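Local atomic coordinates of myosin-2 (Saccharomyces cerevisiae, PDB entry 6IXO), a protein that carries organelles and proteins along actin cables as a class V myosin motor, binding cargo receptors through the globular tail domain modelled here. Residues I57-L62 with V108-S113; T83-V88 with E152-N157. All coordinates share one frame; numbering follows the deposited sequence.

Contact 1. Residues I57-L62 with V108-S113; sequences ILIIVL and VRELYS
Leu111 meets Leu58 and Ile59 of the facing helix with its two methyls, CD2 lodging against both. From CB its chain turns so that CG lies anti to the carbonyl carbon (chi1 -74°), and this brings the two methyls closer to residues 57-62 than the start of the side chain would suggest. At the branch point the methyls divide the work. CD2 sits against Leu58 CB at 3.9 Å and meets Ile59 CG1 at 4.0 Å, whereas CD1 reaches Leu58 CD1 at 3.9 Å. Beyond the segments, Leu111 also touches Phe151 of helix 134-180, and Leu58 touches Phe77 and Val81 of helix 71-90. Further out on the same branch, Ile59 CD1 lies 4.1 Å from Glu110 CG, the two side chains crossing at about a right angle. The contact joins helix 53-67 to helix 97-124 within the all-helical globular tail domain; the short axes cross at -29° with a closest approach of 10.4 Å, a spacing filled by branched aliphatic side chains. No hydrogen bond spans the two segments, and the acid is paired elsewhere: OE2 of Glu110 forms a salt bridge with Arg56 NE. The chemistry therefore implies cohesion by apolar burial, with a neighbouring charge that the arginine probably neutralises.

Contact 2. Residues T83-V88 with E152-N157; sequences TTIQKV and EALSYN
Gln86 and Asn157 reach one another through different first torsions: CG of Gln86 stands anti to the backbone N (chi1 179°) and the chain continues extended, while CG of Asn157 lies anti to the carbonyl carbon (chi1 -71°), beside its own backbone N. The two amides thus converge in the space between the helices. Asn157 ND2 donates to Gln86 OE1 at 3.0 Å, with an N-H...O angle of 153°, so the bond is moderately bent. The donor is tilted from the carbonyl plane of Gln86, and the two amide planes are perpendicular, which excludes a flat, paired amide geometry with two bonds. Asn157 CB also lies 3.4 Å from Gln86 OE1, so the oxygen rests against the stem of its partner as well as its nitrogen. Replacing Gln86 with an alanine would probably leave Asn157 ND2 without this acceptor and its side chain freer to turn, because the carbonyl that grips it would be gone.

The inner part of the contact is apolar. One methyl of Leu154, CD1, packs on Gln86 CB at 3.8 Å and lies 4.0 Å from Gln86 N, close to the backbone itself. The other, CD2, meets Ile85 CG2 at 4.1 Å, the side chains crossing at about a right angle. Ile85 touches Trp104 and Val108 of helix 97-124, Leu154 also touches Val108, and both are buried, whereas Gln86 and Asn157 are partly exposed. The short axes run almost parallel, 10.3 Å apart at closest approach. Helices 71-90 and 134-180 thus pack side by side, with helix 97-124 against the apolar side of their contact, as in a helical bundle; this is part of the all-helical globular tail of a class V myosin.

Followed from the N terminus, the chain passes 57-62 on helix 53-67, then 83-88 on helix 71-90, before 108-113 on helix 97-124 closes contact 1 across 45 intervening residues. It continues to 152-157 on helix 134-180, which closes contact 2 across 63. The segments alternate, so the two loops cross: each encloses one segment of the other. Their centres lie about 13 Å apart, and Val108 joins them directly, its CG2 being 3.8 Å from both Ile85 CG2 and Leu154 CD2. Tyr112 CD1 adds a second junction, 3.7 Å from Glu152 N. Together the contacts tie four helices of the tail domain into one packed group.

Contact 1. Residues I57-L62 with V108-S113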
loop_
_atom_site.group_PDB
_atom_site.type_symbol
_atom_site.label_atom_id
_atom_site.label_comp_id
_atom_site.label_asym_id
_atom_site.label_seq_id
_atom_site.Cartn_x
_atom_site.Cartn_y
_atom_site.Cartn_z
ATOM N N ILE A 57 -3.463 -19.958 12.322
ATOM C CA ILE A 57 -3.692 -20.322 13.726
ATOM C C ILE A 57 -5.062 -19.827 14.240
ATOM O O ILE A 57 -5.808 -20.572 14.879
ATOM C CB ILE A 57 -2.562 -19.782 14.601
ATOM C CG1 ILE A 57 -1.302 -20.576 14.283
ATOM C CG2 ILE A 57 -2.927 -19.913 16.074
ATOM C CD1 ILE A 57 -0.011 -20.016 14.906
ATOM N N LEU A 58 -5.385 -18.568 13.951
ATOM C CA LEU A 58 -6.670 -17.986 14.323
ATOM C C LEU A 58 -7.832 -18.776 13.743
ATOM O O LEU A 58 -8.835 -18.997 14.412
ATOM C CB LEU A 58 -6.756 -16.530 13.831
ATOM C CG LEU A 58 -5.797 -15.543 14.497
ATOM C CD1 LEU A 58 -5.892 -14.143 13.823
ATOM C CD2 LEU A 58 -6.084 -15.429 15.973
ATOM N N ILE A 59 -7.687 -19.171 12.487
ATOM C CA ILE A 59 -8.711 -19.955 11.797
ATOM C C ILE A 59 -8.958 -21.292 12.502
ATOM O O ILE A 59 -10.112 -21.738 12.660
ATOM C CB ILE A 59 -8.306 -20.178 10.300
ATOM C CG1 ILE A 59 -8.481 -18.853 9.526
ATOM C CG2 ILE A 59 -9.139 -21.290 9.651
ATOM C CD1 ILE A 59 -7.714 -18.816 8.168
ATOM N N ILE A 60 -7.894 -21.938 12.957
ATOM C CA ILE A 60 -8.080 -23.227 13.634
ATOM C C ILE A 60 -8.844 -23.028 14.942
ATOM O O ILE A 60 -9.825 -23.730 15.226
ATOM C CB ILE A 60 -6.745 -23.905 13.901
ATOM C CG1 ILE A 60 -6.158 -24.355 12.565
ATOM C CG2 ILE A 60 -6.925 -25.093 14.856
ATOM C CD1 ILE A 60 -4.670 -24.563 12.572
ATOM N N VAL A 61 -8.386 -22.067 15.733
ATOM C CA VAL A 61 -9.009 -21.745 17.008
ATOM C C VAL A 61 -10.463 -21.376 16.812
ATOM O O VAL A 61 -11.334 -21.907 17.495
ATOM C CB VAL A 61 -8.305 -20.575 17.721
ATOM C CG1 VAL A 61 -9.157 -20.080 18.891
ATOM C CG2 VAL A 61 -6.924 -20.992 18.172
ATOM N N LEU A 62 -10.716 -20.469 15.876
ATOM C CA LEU A 62 -12.065 -19.965 15.613
ATOM C C LEU A 62 -13.028 -21.065 15.255
ATOM O O LEU A 62 -14.135 -21.192 15.810
ATOM C CB LEU A 62 -12.030 -18.942 14.462
ATOM C CG LEU A 62 -13.402 -18.384 14.047
ATOM C CD1 LEU A 62 -14.104 -17.771 15.232
ATOM C CD2 LEU A 62 -13.279 -17.316 12.926
ATOM N N VAL A 108 -4.797 -10.592 7.017
ATOM C CA VAL A 108 -6.202 -10.177 7.097
ATOM C C VAL A 108 -6.935 -10.663 5.848
ATOM O O VAL A 108 -8.102 -11.093 5.918
ATOM C CB VAL A 108 -6.330 -8.649 7.284
ATOM C CG1 VAL A 108 -7.773 -8.203 7.113
ATOM C CG2 VAL A 108 -5.808 -8.258 8.682
ATOM N N ARG A 109 -6.247 -10.668 4.700
ATOM C CA ARG A 109 -6.889 -11.245 3.512
ATOM C C ARG A 109 -7.172 -12.734 3.727
ATOM O O ARG A 109 -8.195 -13.271 3.258
ATOM C CB ARG A 109 -6.019 -11.073 2.253
ATOM C CG ARG A 109 -6.711 -11.575 0.990
ATOM C CD ARG A 109 -7.998 -10.779 0.730
ATOM N NE ARG A 109 -8.584 -11.089 -0.587
ATOM C CZ ARG A 109 -9.743 -10.578 -1.021
ATOM N NH1 ARG A 109 -10.459 -9.748 -0.226
ATOM N NH2 ARG A 109 -10.201 -10.925 -2.229
ATOM N N GLU A 110 -6.256 -13.421 4.403
ATOM C CA GLU A 110 -6.473 -14.866 4.596
ATOM C C GLU A 110 -7.677 -15.084 5.543
ATOM O O GLU A 110 -8.477 -15.988 5.362
ATOM C CB GLU A 110 -5.210 -15.516 5.179
ATOM C CG GLU A 110 -5.321 -17.032 5.418
ATOM C CD GLU A 110 -5.078 -17.807 4.133
ATOM O OE1 GLU A 110 -4.845 -17.164 3.082
ATOM O OE2 GLU A 110 -5.094 -19.048 4.194
ATOM N N LEU A 111 -7.796 -14.234 6.556
ATOM C CA LEU A 111 -8.896 -14.316 7.518
ATOM C C LEU A 111 -10.224 -14.022 6.834
ATOM O O LEU A 111 -11.225 -14.709 7.038
ATOM C CB LEU A 111 -8.686 -13.322 8.652
ATOM C CG LEU A 111 -7.614 -13.691 9.674
ATOM C CD1 LEU A 111 -7.276 -12.499 10.606
ATOM C CD2 LEU A 111 -8.087 -14.941 10.493
ATOM N N TYR A 112 -10.236 -12.974 6.026
ATOM C CA TYR A 112 -11.472 -12.575 5.378
ATOM C C TYR A 112 -11.896 -13.681 4.443
ATOM O O TYR A 112 -13.060 -14.083 4.395
ATOM C CB TYR A 112 -11.284 -11.225 4.637
ATOM C CG TYR A 112 -12.507 -10.845 3.819
ATOM C CD1 TYR A 112 -13.662 -10.366 4.442
ATOM C CD2 TYR A 112 -12.524 -11.005 2.438
ATOM C CE1 TYR A 112 -14.810 -10.058 3.703
ATOM C CE2 TYR A 112 -13.655 -10.665 1.680
ATOM C CZ TYR A 112 -14.802 -10.205 2.322
ATOM O OH TYR A 112 -15.921 -9.858 1.578
ATOM N N SER A 113 -10.920 -14.238 3.737
ATOM C CA SER A 113 -11.206 -15.291 2.788
ATOM C C SER A 113 -11.761 -16.524 3.508
ATOM O O SER A 113 -12.637 -17.221 2.999
ATOM C CB SER A 113 -9.941 -15.646 1.985
ATOM O OG SER A 113 -9.445 -14.460 1.307
#

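Contact 2. Residues T83-V88 with E152-N157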
loop_
_atom_site.group_PDB
_atom_site.type_symbol
_atom_site.label_atom_id
_atom_site.label_comp_id
_atom_site.label_asym_id
_atom_site.label_seq_id
_atom_site.Cartn_x
_atom_site.Cartn_y
_atom_site.Cartn_z
ATOM N N THR A 83 -9.403 -5.662 17.098
ATOM C CA THR A 83 -8.834 -4.490 17.750
ATOM C C THR A 83 -7.323 -4.544 17.699
ATOM O O THR A 83 -6.661 -3.546 17.385
ATOM C CB THR A 83 -9.267 -4.386 19.239
ATOM O OG1 THR A 83 -10.692 -4.299 19.317
ATOM C CG2 THR A 83 -8.652 -3.129 19.878
ATOM N N THR A 84 -6.772 -5.713 18.022
ATOM C CA THR A 84 -5.327 -5.838 18.160
ATOM C C THR A 84 -4.645 -5.685 16.811
ATOM O O THR A 84 -3.624 -4.987 16.683
ATOM C CB THR A 84 -4.933 -7.190 18.830
ATOM O OG1 THR A 84 -5.482 -7.226 20.156
ATOM C CG2 THR A 84 -3.405 -7.333 18.906
ATOM N N ILE A 85 -5.192 -6.314 15.786
ATOM C CA ILE A 85 -4.524 -6.218 14.485
ATOM C C ILE A 85 -4.532 -4.763 14.027
ATOM O O ILE A 85 -3.512 -4.242 13.587
ATOM C CB ILE A 85 -5.208 -7.094 13.410
ATOM C CG1 ILE A 85 -4.919 -8.596 13.713
ATOM C CG2 ILE A 85 -4.716 -6.688 12.021
ATOM C CD1 ILE A 85 -5.666 -9.599 12.773
ATOM N N GLN A 86 -5.678 -4.113 14.146
ATOM C CA GLN A 86 -5.744 -2.727 13.663
ATOM C C GLN A 86 -4.749 -1.880 14.455
ATOM O O GLN A 86 -4.017 -1.059 13.892
ATOM C CB GLN A 86 -7.156 -2.159 13.809
ATOM C CG GLN A 86 -7.228 -0.680 13.321
ATOM C CD GLN A 86 -8.626 -0.218 12.929
ATOM O OE1 GLN A 86 -9.418 -0.961 12.321
ATOM N NE2 GLN A 86 -8.924 1.018 13.243
ATOM N N LYS A 87 -4.726 -2.090 15.769
ATOM C CA LYS A 87 -3.786 -1.379 16.629
ATOM C C LYS A 87 -2.345 -1.648 16.219
ATOM O O LYS A 87 -1.514 -0.733 16.175
ATOM C CB LYS A 87 -3.989 -1.757 18.096
ATOM C CG LYS A 87 -3.001 -1.051 19.029
ATOM C CD LYS A 87 -3.358 -1.222 20.507
ATOM C CE LYS A 87 -2.491 -0.338 21.400
ATOM N NZ LYS A 87 -2.765 -0.532 22.850
ATOM N N VAL A 88 -2.030 -2.898 15.911
ATOM C CA VAL A 88 -0.676 -3.213 15.479
ATOM C C VAL A 88 -0.319 -2.453 14.204
ATOM O O VAL A 88 0.782 -1.923 14.069
ATOM C CB VAL A 88 -0.487 -4.747 15.254
ATOM C CG1 VAL A 88 0.818 -5.018 14.541
ATOM C CG2 VAL A 88 -0.483 -5.463 16.643
ATOM N N GLU A 152 -13.979 -7.285 6.414
ATOM C CA GLU A 152 -13.954 -6.380 5.286
ATOM C C GLU A 152 -13.550 -4.973 5.734
ATOM O O GLU A 152 -12.661 -4.332 5.131
ATOM C CB GLU A 152 -15.328 -6.377 4.627
ATOM C CG GLU A 152 -15.482 -5.396 3.473
ATOM C CD GLU A 152 -16.904 -5.427 2.893
ATOM O OE1 GLU A 152 -17.127 -6.136 1.892
ATOM O OE2 GLU A 152 -17.797 -4.749 3.445
ATOM N N ALA A 153 -14.165 -4.506 6.820
ATOM C CA ALA A 153 -13.812 -3.204 7.392
ATOM C C ALA A 153 -12.358 -3.190 7.865
ATOM O O ALA A 153 -11.616 -2.209 7.604
ATOM C CB ALA A 153 -14.777 -2.828 8.560
ATOM N N LEU A 154 -11.923 -4.259 8.533
ATOM C CA LEU A 154 -10.522 -4.326 8.990
ATOM C C LEU A 154 -9.532 -4.189 7.806
ATOM O O LEU A 154 -8.558 -3.425 7.866
ATOM C CB LEU A 154 -10.234 -5.634 9.726
ATOM C CG LEU A 154 -8.796 -5.833 10.252
ATOM C CD1 LEU A 154 -8.408 -4.716 11.256
ATOM C CD2 LEU A 154 -8.665 -7.211 10.956
ATOM N N SER A 155 -9.779 -4.953 6.755
ATOM C CA SER A 155 -8.926 -4.921 5.560
ATOM C C SER A 155 -8.847 -3.474 5.017
ATOM O O SER A 155 -7.752 -2.959 4.739
ATOM C CB SER A 155 -9.488 -5.870 4.500
ATOM O OG SER A 155 -8.645 -5.952 3.347
ATOM N N TYR A 156 -10.002 -2.838 4.877
ATOM C CA TYR A 156 -10.096 -1.444 4.408
ATOM C C TYR A 156 -9.291 -0.505 5.287
ATOM O O TYR A 156 -8.494 0.340 4.793
ATOM C CB TYR A 156 -11.557 -1.013 4.393
ATOM C CG TYR A 156 -11.789 0.396 3.859
ATOM C CD1 TYR A 156 -11.978 0.610 2.494
ATOM C CD2 TYR A 156 -11.837 1.493 4.717
ATOM C CE1 TYR A 156 -12.202 1.888 1.985
ATOM C CE2 TYR A 156 -12.061 2.812 4.208
ATOM C CZ TYR A 156 -12.237 2.978 2.846
ATOM O OH TYR A 156 -12.474 4.222 2.316
ATOM N N ASN A 157 -9.509 -0.637 6.591
ATOM C CA ASN A 157 -8.852 0.191 7.591
ATOM C C ASN A 157 -7.364 0.026 7.542
ATOM O O ASN A 157 -6.641 1.026 7.459
ATOM C CB ASN A 157 -9.381 -0.132 9.020
ATOM C CG ASN A 157 -10.774 0.353 9.206
ATOM O OD1 ASN A 157 -11.299 1.049 8.320
ATOM N ND2 ASN A 157 -11.406 0.007 10.339
#